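Profilin-2 (PDB 2V8F) binds proline-rich stretches of cytoskeletal regulators such as the formin mDia1 and VASP, and, as a profilin, probably also actin monomers. Local coordinates at residues Asp9-Asp14 with Val111-Lys116; Asp49-Lys54 with Leu64-Lys69; Asp83-Ile88 with Lys127-Ala132; Gly107-Phe112 with Lys133-Ser138. One frame throughout, in Å; residues are numbered along the deposited sequence. Where two conformers were deposited one is given.

Contact 1: Asp9-Asp14 with Val111-Lys116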
# COMPACT_ATOMS: atom_id res chain seq x y z
N ASP A 9 -3.21 2.69 1.85
CA ASP A 9 -1.88 2.14 2.19
C ASP A 9 -1.87 1.53 3.59
O ASP A 9 -1.33 0.47 3.83
CB ASP A 9 -0.86 3.27 2.09
CG ASP A 9 -0.51 3.76 0.73
OD1 ASP A 9 -0.95 3.11 -0.23
OD2 ASP A 9 0.20 4.80 0.57
N ASN A 10 -2.43 2.26 4.54
CA ASN A 10 -2.44 1.85 5.93
C ASN A 10 -3.20 0.54 6.07
O ASN A 10 -2.76 -0.40 6.72
CB ASN A 10 -3.02 3.00 6.75
CG ASN A 10 -3.20 2.59 8.18
OD1 ASN A 10 -4.07 1.79 8.56
ND2 ASN A 10 -2.33 3.14 9.01
N LEU A 11 -4.34 0.45 5.39
CA LEU A 11 -5.17 -0.76 5.51
C LEU A 11 -4.50 -1.96 4.87
O LEU A 11 -4.82 -3.10 5.20
CB LEU A 11 -6.52 -0.49 4.85
CG LEU A 11 -7.44 0.49 5.60
CD1 LEU A 11 -8.54 1.02 4.69
CD2 LEU A 11 -8.00 -0.14 6.85
N MET A 12 -3.63 -1.73 3.90
CA MET A 12 -2.90 -2.78 3.20
C MET A 12 -1.57 -3.15 3.87
O MET A 12 -0.96 -4.12 3.45
CB MET A 12 -2.61 -2.36 1.77
CG MET A 12 -3.85 -2.23 0.92
SD MET A 12 -4.61 -3.80 0.53
CE MET A 12 -3.46 -4.34 -0.75
N CYS A 13 -1.11 -2.38 4.83
CA CYS A 13 0.29 -2.56 5.21
C CYS A 13 0.58 -3.89 5.88
O CYS A 13 1.74 -4.30 5.79
CB CYS A 13 0.63 -1.42 6.18
SG CYS A 13 2.40 -1.44 6.55
N ASP A 14 -0.41 -4.53 6.51
CA ASP A 14 -0.06 -5.74 7.27
C ASP A 14 0.03 -6.99 6.40
O ASP A 14 0.28 -8.09 6.90
CB ASP A 14 -1.06 -5.91 8.43
CG ASP A 14 -2.49 -6.19 8.06
OD1 ASP A 14 -2.76 -6.56 6.89
OD2 ASP A 14 -3.39 -6.06 8.95
N VAL A 111 -15.19 2.49 5.20
CA VAL A 111 -13.93 1.81 5.09
C VAL A 111 -14.19 0.39 4.63
O VAL A 111 -14.93 -0.31 5.32
CB VAL A 111 -13.20 1.80 6.43
CG1 VAL A 111 -11.90 1.00 6.31
CG2 VAL A 111 -13.00 3.23 6.93
N PHE A 112 -13.62 -0.03 3.51
CA PHE A 112 -13.72 -1.39 3.01
C PHE A 112 -12.34 -2.07 3.05
O PHE A 112 -11.37 -1.47 2.61
CB PHE A 112 -14.22 -1.39 1.56
CG PHE A 112 -15.65 -1.06 1.31
CD1 PHE A 112 -16.09 0.26 1.23
CD2 PHE A 112 -16.58 -2.06 1.14
CE1 PHE A 112 -17.42 0.50 0.98
CE2 PHE A 112 -17.90 -1.82 0.89
CZ PHE A 112 -18.34 -0.50 0.85
N VAL A 113 -12.34 -3.31 3.51
CA VAL A 113 -11.16 -4.16 3.39
C VAL A 113 -11.60 -5.52 2.86
O VAL A 113 -12.64 -6.04 3.25
CB VAL A 113 -10.37 -4.27 4.72
CG1 VAL A 113 -9.80 -2.92 5.17
CG2 VAL A 113 -11.25 -4.87 5.79
N MET A 114 -10.78 -6.14 2.03
CA MET A 114 -10.92 -7.51 1.59
C MET A 114 -9.70 -8.31 1.97
O MET A 114 -8.59 -7.93 1.65
CB MET A 114 -11.14 -7.56 0.07
CG MET A 114 -11.36 -8.98 -0.41
SD MET A 114 -11.44 -9.12 -2.19
CE MET A 114 -12.83 -8.11 -2.64
N GLY A 115 -9.94 -9.45 2.66
CA GLY A 115 -8.74 -10.26 2.99
C GLY A 115 -8.27 -11.01 1.77
O GLY A 115 -8.98 -11.34 0.83
N LYS A 116 -7.00 -11.38 1.85
CA LYS A 116 -6.45 -12.38 0.94
C LYS A 116 -7.13 -13.73 1.16
O LYS A 116 -7.87 -13.98 2.13
CB LYS A 116 -4.94 -12.47 1.17
CG LYS A 116 -4.21 -11.20 0.72
CD LYS A 116 -2.72 -11.35 0.81
CE LYS A 116 -1.96 -10.13 0.42
NZ LYS A 116 -0.49 -10.19 0.64
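Leu11, in the last turn of helix 5-12, lies over strand 109-114, with the nearest approach of the two backbones at the CA atoms of Leu11 and Val113, 7.2 Å apart. At that spacing the backbones do not touch, and the contact is made by one leucine reaching down to two valines on the same side of the strand. CG of Leu11 sits anti to its own carbonyl carbon (chi1 -71°), which directs the branch point toward the strand. Each methyl favours one valine, with the other slightly farther off: CD1 of Leu11 meets CG1 of Val111 at 3.7 Å, while CD2 of Leu11 meets CG1 of Val113, also at 3.7 Å. The leucine side chain runs at about a right angle to that of Val113 and more slantwise to that of Val111, so its fork spans the two. Phe112, between the valines, sends its CB away from the helix to the other side of the sheet, where its ring meets that of Phe40. Leu11 also touches Ala20 of the adjacent strand 19-24 and the alkyl chain of Lys127. A salt bridge from Asp14, in the loop that follows the helix, to Lys127 joins this loop to helix 121-137. Helix 5-12 thus packs through a purely apolar seam on the face of the central antiparallel sheet that it shares with helix 121-137, as in the profilin fold.

Contact 2: Asp49-Lys54 with Leu64-Lys69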
# COMPACT_ATOMS: atom_id res chain seq x y z
N ASP A 49 -25.67 2.75 -1.71
CA ASP A 49 -27.00 2.91 -1.15
C ASP A 49 -27.44 1.58 -0.53
O ASP A 49 -28.10 1.59 0.51
CB ASP A 49 -27.98 3.28 -2.23
CG ASP A 49 -27.99 4.70 -2.70
OD1 ASP A 49 -27.53 5.53 -1.90
OD2 ASP A 49 -28.48 4.95 -3.85
N MET A 50 -27.13 0.44 -1.16
CA MET A 50 -27.56 -0.85 -0.60
C MET A 50 -26.85 -1.10 0.74
O MET A 50 -27.45 -1.59 1.69
CB MET A 50 -27.31 -1.94 -1.61
CG MET A 50 -27.70 -3.32 -1.16
SD MET A 50 -29.46 -3.45 -0.77
CE MET A 50 -30.15 -3.05 -2.40
N ILE A 51 -25.57 -0.79 0.79
CA ILE A 51 -24.82 -0.98 2.03
C ILE A 51 -25.37 -0.09 3.15
O ILE A 51 -25.47 -0.58 4.28
CB ILE A 51 -23.31 -0.68 1.78
CG1 ILE A 51 -22.67 -1.71 0.82
CG2 ILE A 51 -22.54 -0.54 3.08
CD1 ILE A 51 -22.22 -2.98 1.50
N VAL A 52 -25.70 1.15 2.90
CA VAL A 52 -26.05 2.09 3.97
C VAL A 52 -27.53 2.35 4.16
O VAL A 52 -27.90 3.15 5.03
CB VAL A 52 -25.29 3.41 3.77
CG1 VAL A 52 -23.78 3.20 3.65
CG2 VAL A 52 -25.81 4.21 2.58
N GLY A 53 -28.40 1.79 3.32
CA GLY A 53 -29.79 2.21 3.30
C GLY A 53 -30.63 1.71 4.45
O GLY A 53 -30.21 0.95 5.30
N LYS A 54 -31.87 2.18 4.41
CA LYS A 54 -32.79 1.90 5.51
C LYS A 54 -33.19 0.45 5.58
O LYS A 54 -33.49 -0.07 6.65
CB LYS A 54 -34.06 2.74 5.28
CG LYS A 54 -35.09 2.72 6.40
CD LYS A 54 -36.30 3.59 6.09
CE LYS A 54 -37.49 3.16 6.92
NZ LYS A 54 -38.71 4.00 6.80
N LEU A 64 -25.80 -8.74 -2.19
CA LEU A 64 -25.50 -7.44 -2.73
C LEU A 64 -24.29 -7.58 -3.64
O LEU A 64 -23.61 -8.61 -3.62
CB LEU A 64 -25.25 -6.43 -1.61
CG LEU A 64 -24.21 -6.70 -0.54
CD1 LEU A 64 -22.78 -6.40 -0.99
CD2 LEU A 64 -24.47 -5.81 0.67
N THR A 65 -23.98 -6.53 -4.38
CA THR A 65 -22.73 -6.57 -5.17
C THR A 65 -21.80 -5.46 -4.75
O THR A 65 -22.22 -4.42 -4.24
CB THR A 65 -22.97 -6.48 -6.69
OG1 THR A 65 -23.68 -5.25 -6.94
CG2 THR A 65 -23.75 -7.66 -7.23
N LEU A 66 -20.50 -5.66 -4.96
CA LEU A 66 -19.47 -4.65 -4.79
C LEU A 66 -18.69 -4.71 -6.09
O LEU A 66 -18.11 -5.74 -6.43
CB LEU A 66 -18.61 -4.96 -3.58
CG LEU A 66 -19.33 -4.86 -2.23
CD1 LEU A 66 -18.44 -5.32 -1.10
CD2 LEU A 66 -19.85 -3.45 -1.99
N GLY A 67 -18.65 -3.60 -6.82
CA GLY A 67 -17.93 -3.61 -8.07
C GLY A 67 -18.51 -4.68 -8.98
O GLY A 67 -17.77 -5.26 -9.74
N ALA A 68 -19.81 -4.92 -8.92
CA ALA A 68 -20.57 -5.91 -9.68
C ALA A 68 -20.26 -7.36 -9.28
O ALA A 68 -20.82 -8.29 -9.87
CB ALA A 68 -20.38 -5.71 -11.20
N LYS A 69 -19.38 -7.50 -8.28
CA LYS A 69 -19.12 -8.85 -7.78
C LYS A 69 -20.20 -9.28 -6.78
O LYS A 69 -20.44 -8.53 -5.82
CB LYS A 69 -17.75 -8.89 -7.12
CG LYS A 69 -17.32 -10.21 -6.51
CD LYS A 69 -17.37 -11.37 -7.48
CE LYS A 69 -17.45 -12.67 -6.68
NZ LYS A 69 -17.17 -13.85 -7.55
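Ile51 and Leu64 meet methyl to methyl, CD1 of Ile51 lying 3.7 Å from CD2 of Leu64, with the two side chains at about a right angle to each other. CD1 of Ile51 is also within 4.2 Å of CD2 of Leu66, two residues on, and so bridges two leucines of strand 64-66. At the solvent side Met50 adds a looser touch, its CG 4.0 Å from CB of Leu64. It is the methylene of Met50 that does this: CG stands anti to the backbone N (chi1 180°), and the chain then bends at the next two torsions. Of the two Leu64 methyls, CD2 is the branch that meets the isoleucine.

The next shell surrounds these residues. Ile51 rests on Met86, Ile88 and Leu110 of the sheet as well as on Leu78, while Leu64 packs on Cys71 and Val73 of strand 69-77 and shares backbone hydrogen bonding with Cys71. Beyond Leu66 the chain reverses in a type I' turn, closed by Lys69 N to Leu66 O at 2.9 Å and Leu66 N to Lys69 O at 3.0 Å. Glu47, from the same helix as Ile51, binds Thr65 OG1 and the backbone N atoms of Gly67 and Ala68, tying the hairpin to helix 45-52. The chemistry is therefore split: dispersion forces between methyl groups fill the buried seam, and directional polar bonds from Glu47 probably help to position the turn beside it.

Contact 3: Asp83-Ile88 with Lys127-Ala132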
# COMPACT_ATOMS: atom_id res chain seq x y z
N ASP A 83 -20.19 0.07 17.19
CA ASP A 83 -19.70 -1.02 16.33
C ASP A 83 -19.59 -0.46 14.91
O ASP A 83 -18.49 -0.23 14.39
CB ASP A 83 -20.63 -2.23 16.44
CG ASP A 83 -20.15 -3.43 15.67
OD1 ASP A 83 -19.38 -3.25 14.73
OD2 ASP A 83 -20.55 -4.56 16.01
N CYS A 84 -20.71 -0.27 14.23
CA CYS A 84 -20.76 0.39 12.95
C CYS A 84 -19.99 -0.40 11.86
O CYS A 84 -19.36 0.20 11.00
CB CYS A 84 -20.17 1.80 13.02
SG CYS A 84 -21.20 2.86 14.12
N THR A 85 -20.07 -1.72 11.89
CA THR A 85 -19.45 -2.56 10.91
C THR A 85 -20.49 -3.46 10.26
O THR A 85 -21.55 -3.76 10.79
CB THR A 85 -18.29 -3.42 11.50
OG1 THR A 85 -18.84 -4.37 12.39
CG2 THR A 85 -17.22 -2.54 12.14
N MET A 86 -20.10 -3.98 9.08
CA MET A 86 -20.76 -5.11 8.47
C MET A 86 -19.69 -6.07 7.95
O MET A 86 -18.65 -5.63 7.49
CB MET A 86 -21.57 -4.79 7.23
CG MET A 86 -22.86 -4.06 7.28
SD MET A 86 -23.22 -3.60 5.56
CE MET A 86 -24.20 -4.93 4.99
N ASP A 87 -20.01 -7.34 8.02
CA ASP A 87 -19.19 -8.40 7.49
C ASP A 87 -19.87 -9.01 6.28
O ASP A 87 -21.05 -9.33 6.28
CB ASP A 87 -18.94 -9.41 8.60
CG ASP A 87 -18.34 -8.70 9.82
OD1 ASP A 87 -17.21 -8.19 9.69
OD2 ASP A 87 -19.02 -8.71 10.90
N ILE A 88 -19.04 -9.14 5.22
CA ILE A 88 -19.50 -9.59 3.93
C ILE A 88 -18.59 -10.70 3.41
O ILE A 88 -17.44 -10.82 3.86
CB ILE A 88 -19.52 -8.37 2.98
CG1 ILE A 88 -20.65 -7.40 3.36
CG2 ILE A 88 -19.59 -8.70 1.51
CD1 ILE A 88 -20.57 -6.01 2.78
N LYS A 127 -9.93 -4.29 11.92
CA LYS A 127 -9.31 -3.27 11.08
C LYS A 127 -10.28 -2.21 10.60
O LYS A 127 -10.04 -1.02 10.71
CB LYS A 127 -8.71 -3.99 9.87
CG LYS A 127 -7.88 -3.15 8.92
CD LYS A 127 -7.12 -3.98 7.89
CE LYS A 127 -5.96 -4.73 8.52
NZ LYS A 127 -4.80 -3.85 8.83
N ALA A 128 -11.42 -2.66 10.08
CA ALA A 128 -12.45 -1.75 9.61
C ALA A 128 -13.03 -0.90 10.75
O ALA A 128 -13.28 0.31 10.63
CB ALA A 128 -13.56 -2.46 8.84
N TYR A 129 -13.32 -1.57 11.85
CA TYR A 129 -13.82 -0.91 13.05
C TYR A 129 -12.88 0.20 13.47
O TYR A 129 -13.32 1.30 13.78
CB TYR A 129 -14.03 -1.93 14.18
CG TYR A 129 -14.22 -1.23 15.51
CD1 TYR A 129 -15.48 -0.74 15.86
CD2 TYR A 129 -13.18 -1.05 16.42
CE1 TYR A 129 -15.69 -0.09 17.06
CE2 TYR A 129 -13.38 -0.39 17.59
CZ TYR A 129 -14.64 0.08 17.90
OH TYR A 129 -14.80 0.72 19.11
N SER A 130 -11.60 -0.13 13.65
CA SER A 130 -10.67 0.84 14.24
C SER A 130 -10.48 2.02 13.31
O SER A 130 -10.42 3.15 13.80
CB SER A 130 -9.33 0.13 14.49
OG SER A 130 -9.49 -0.82 15.52
N MET A 131 -10.43 1.78 12.00
CA MET A 131 -10.23 2.90 11.12
C MET A 131 -11.49 3.77 11.03
O MET A 131 -11.37 4.99 10.98
CB MET A 131 -9.84 2.39 9.73
CG MET A 131 -9.61 3.52 8.73
SD MET A 131 -8.20 4.54 9.15
CE MET A 131 -6.82 3.55 8.58
N ALA A 132 -12.65 3.11 11.05
CA ALA A 132 -13.88 3.91 11.02
C ALA A 132 -14.05 4.75 12.28
O ALA A 132 -14.50 5.90 12.21
CB ALA A 132 -15.10 3.04 10.77
O HOH W 1 -16.35 1.74 14.06
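Thr85 and Tyr129 form a helix-on-sheet contact of mixed character, partly buried, where the start of strand 85-90 passes beneath helix 121-137. Their CA atoms, 6.2 Å apart, mark the closest approach of the two backbones. CG2 of Thr85 comes to 3.8 Å from CB of Tyr129, at the root of the side chain and near the plane of the ring. The ring itself extends past the strand end, since CG of Tyr129 is anti to the backbone N (chi1 166°). There its edge meets a polar atom: Asp83 O lies in the ring plane, 3.4 Å from CD1 of Tyr129, consistent with the slightly positive C-H edge of an aromatic ring.

A water molecule reinforces the same junction, donating to Asp83 O at 2.9 Å and to Tyr129 O at 3.1 Å, and so links loop and helix through their backbones. At the junction of loop and strand, Thr85 OG1 donates to Asp83 OD1 at 2.6 Å, reaching the syn side of the carboxylate 21° out of its plane. That bond, with a weak one from Thr85 N to the same oxygen, ties down the threonine branch. OG1 is bonded to Asn125 ND2 as well, so both branches of Thr85 engage helix 121-137, the methyl at Tyr129.

Strand 85-90 lies between strands 69-77 and 100-105, bonded through pairs such as Thr85 with Ser77 and Met86 with Val103. Helix 121-137 lies over this sheet, Ala128 touching Ala102, and Met131 reaches on to Tyr7 and Asn10 of helix 5-12.

Contact 4: Gly107-Phe112 with Lys133-Ser138. With SO4 (sulfate ion), chain F.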
# COMPACT_ATOMS: atom_id res chain seq x y z
N GLY A 107 -18.85 8.89 9.81
CA GLY A 107 -19.90 9.82 9.59
C GLY A 107 -20.14 10.15 8.12
O GLY A 107 -21.29 10.38 7.70
N ARG A 108 -19.06 10.23 7.35
CA ARG A 108 -19.05 10.63 5.96
C ARG A 108 -18.62 9.55 4.99
O ARG A 108 -18.96 9.56 3.81
CB ARG A 108 -18.14 11.87 5.71
CG ARG A 108 -18.56 13.07 6.57
CD ARG A 108 -17.62 14.26 6.39
NE ARG A 108 -17.61 14.85 5.09
CZ ARG A 108 -16.91 15.96 4.79
NH1 ARG A 108 -16.17 16.55 5.70
NH2 ARG A 108 -17.00 16.41 3.57
N VAL A 109 -17.84 8.61 5.48
CA VAL A 109 -17.17 7.62 4.67
C VAL A 109 -17.35 6.20 5.24
O VAL A 109 -17.53 6.02 6.43
CB VAL A 109 -15.66 7.90 4.44
CG1 VAL A 109 -15.41 9.22 3.76
CG2 VAL A 109 -14.86 7.83 5.73
N LEU A 110 -17.19 5.24 4.36
CA LEU A 110 -17.08 3.85 4.59
C LEU A 110 -15.65 3.37 4.34
O LEU A 110 -15.00 3.84 3.40
CB LEU A 110 -17.94 3.03 3.61
CG LEU A 110 -19.42 3.38 3.66
CD1 LEU A 110 -20.16 2.69 2.51
CD2 LEU A 110 -20.08 3.01 5.00
N VAL A 111 -15.19 2.49 5.20
CA VAL A 111 -13.93 1.81 5.09
C VAL A 111 -14.19 0.39 4.63
O VAL A 111 -14.93 -0.31 5.32
CB VAL A 111 -13.20 1.80 6.43
CG1 VAL A 111 -11.90 1.00 6.31
CG2 VAL A 111 -13.00 3.23 6.93
N PHE A 112 -13.62 -0.03 3.51
CA PHE A 112 -13.72 -1.39 3.01
C PHE A 112 -12.34 -2.07 3.05
O PHE A 112 -11.37 -1.47 2.61
CB PHE A 112 -14.22 -1.39 1.56
CG PHE A 112 -15.65 -1.06 1.31
CD1 PHE A 112 -16.09 0.26 1.23
CD2 PHE A 112 -16.58 -2.06 1.14
CE1 PHE A 112 -17.42 0.50 0.98
CE2 PHE A 112 -17.90 -1.82 0.89
CZ PHE A 112 -18.34 -0.50 0.85
N LYS A 133 -13.64 4.19 13.40
CA LYS A 133 -13.67 4.95 14.66
C LYS A 133 -12.71 6.14 14.64
O LYS A 133 -13.06 7.24 15.06
CB LYS A 133 -13.30 4.02 15.81
CG LYS A 133 -13.24 4.72 17.16
CD LYS A 133 -14.49 5.49 17.48
CE LYS A 133 -14.50 6.35 18.72
NZ LYS A 133 -15.71 7.25 18.63
N TYR A 134 -11.47 5.93 14.19
CA TYR A 134 -10.49 7.00 14.01
C TYR A 134 -11.08 8.12 13.16
O TYR A 134 -11.06 9.32 13.46
CB TYR A 134 -9.22 6.42 13.39
CG TYR A 134 -8.02 7.31 13.20
CD1 TYR A 134 -7.03 7.34 14.18
CD2 TYR A 134 -7.80 8.12 12.10
CE1 TYR A 134 -5.90 8.13 14.06
CE2 TYR A 134 -6.67 8.92 11.99
CZ TYR A 134 -5.71 8.94 12.97
OH TYR A 134 -4.58 9.71 12.89
N LEU A 135 -11.68 7.75 12.05
CA LEU A 135 -12.23 8.74 11.14
C LEU A 135 -13.43 9.46 11.74
O LEU A 135 -13.52 10.68 11.61
CB LEU A 135 -12.55 8.10 9.79
CG LEU A 135 -11.30 7.80 8.96
CD1 LEU A 135 -11.72 6.87 7.85
CD2 LEU A 135 -10.63 9.04 8.38
N ARG A 136 -14.32 8.72 12.41
CA ARG A 136 -15.45 9.38 13.06
C ARG A 136 -14.94 10.46 13.99
O ARG A 136 -15.46 11.58 14.07
CB ARG A 136 -16.33 8.42 13.86
CG ARG A 136 -17.30 7.60 13.06
CD ARG A 136 -18.49 6.95 13.74
NE ARG A 136 -18.09 5.97 14.72
CZ ARG A 136 -17.64 4.74 14.50
NH1 ARG A 136 -17.51 4.27 13.28
NH2 ARG A 136 -17.32 4.01 15.57
N ASP A 137 -13.94 10.14 14.81
CA ASP A 137 -13.48 11.06 15.84
C ASP A 137 -12.78 12.26 15.23
O ASP A 137 -12.65 13.31 15.86
CB ASP A 137 -12.59 10.27 16.79
CG ASP A 137 -13.36 9.31 17.67
OD1 ASP A 137 -14.60 9.29 17.71
OD2 ASP A 137 -12.75 8.51 18.43
N SER A 138 -12.33 12.19 13.99
CA SER A 138 -11.69 13.30 13.32
C SER A 138 -12.69 14.13 12.54
O SER A 138 -12.22 15.03 11.84
CB SER A 138 -10.60 12.72 12.39
OG SER A 138 -9.95 11.59 12.95
S SO4 F . -19.78 14.70 2.08
O1 SO4 F . -18.35 14.97 1.67
O2 SO4 F . -20.49 15.99 2.03
O3 SO4 F . -19.76 14.20 3.48
O4 SO4 F . -20.36 13.67 1.23
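Leu135 projects from the C-terminal helix 121-137 of the profilin fold onto strand 109-114, and one of its methyls carries the apolar contact. CD1 of Leu135 lies 3.9 Å from CG2 of Val109 and 4.0 Å from CG2 of Val111. The leucine side chain stands at about a right angle to that of Val109 but meets that of Val111 at a slant. Different rotations bring the two valine methyls to the same leucine branch: in Val109 CG2 lies between the backbone N and the carbonyl carbon, whereas in Val111 it is anti to the carbonyl carbon, with chi1 values of -60° and 177°. Ile22 of strand 19-24 touches both valines, and Leu135 also packs on Trp4 and Tyr7.

Closer to the surface the partners change in kind. Gly107 contributes backbone, its N atom 3.8 Å from CG of Arg136, so the aliphatic part of the arginine passes alongside the loop before the strand. In the conformer given, CA of Lys133 lies above one guanidinium face of Arg136, displaced toward its rim. The helix also borders the proline-rich ligand: Tyr134 OH bonds to the backbone of the bound peptide, and Leu135 and Ser138 pack on it.

Arg108 turns its side chain to a sulfate, probably from the crystallisation liquor, which Ala28 N also binds. Its guanidinium takes two sulfate oxygens in a fork: NE of Arg108 donates to O3 at 2.8 Å, and NH2 of Arg108 to O1 at 2.7 Å, the latter nearly straight at 171° and in the guanidinium plane.

All four contacts pack a helix against the same antiparallel sheet, but on two faces. Contacts 1, 3 and 4 lie under helices 5-12 and 121-137, and contact 2 under helix 45-52 on the other face. Contacts 1 and 4 use overlapping parts of strand 109-114, sharing Val111 and Phe112, though only Val111 touches in both; contacts 3 and 4 use successive turns of helix 121-137. Phe112, pointing to the opposite face from Val111, packs on Leu66 of contact 2. Contact 1 is entirely buried and apolar, contacts 2 and 4 are apolar inside with an exposed Met50 or Gly107 at the margin, and contact 3, at a strand end, adds water and a carbonyl at a ring edge.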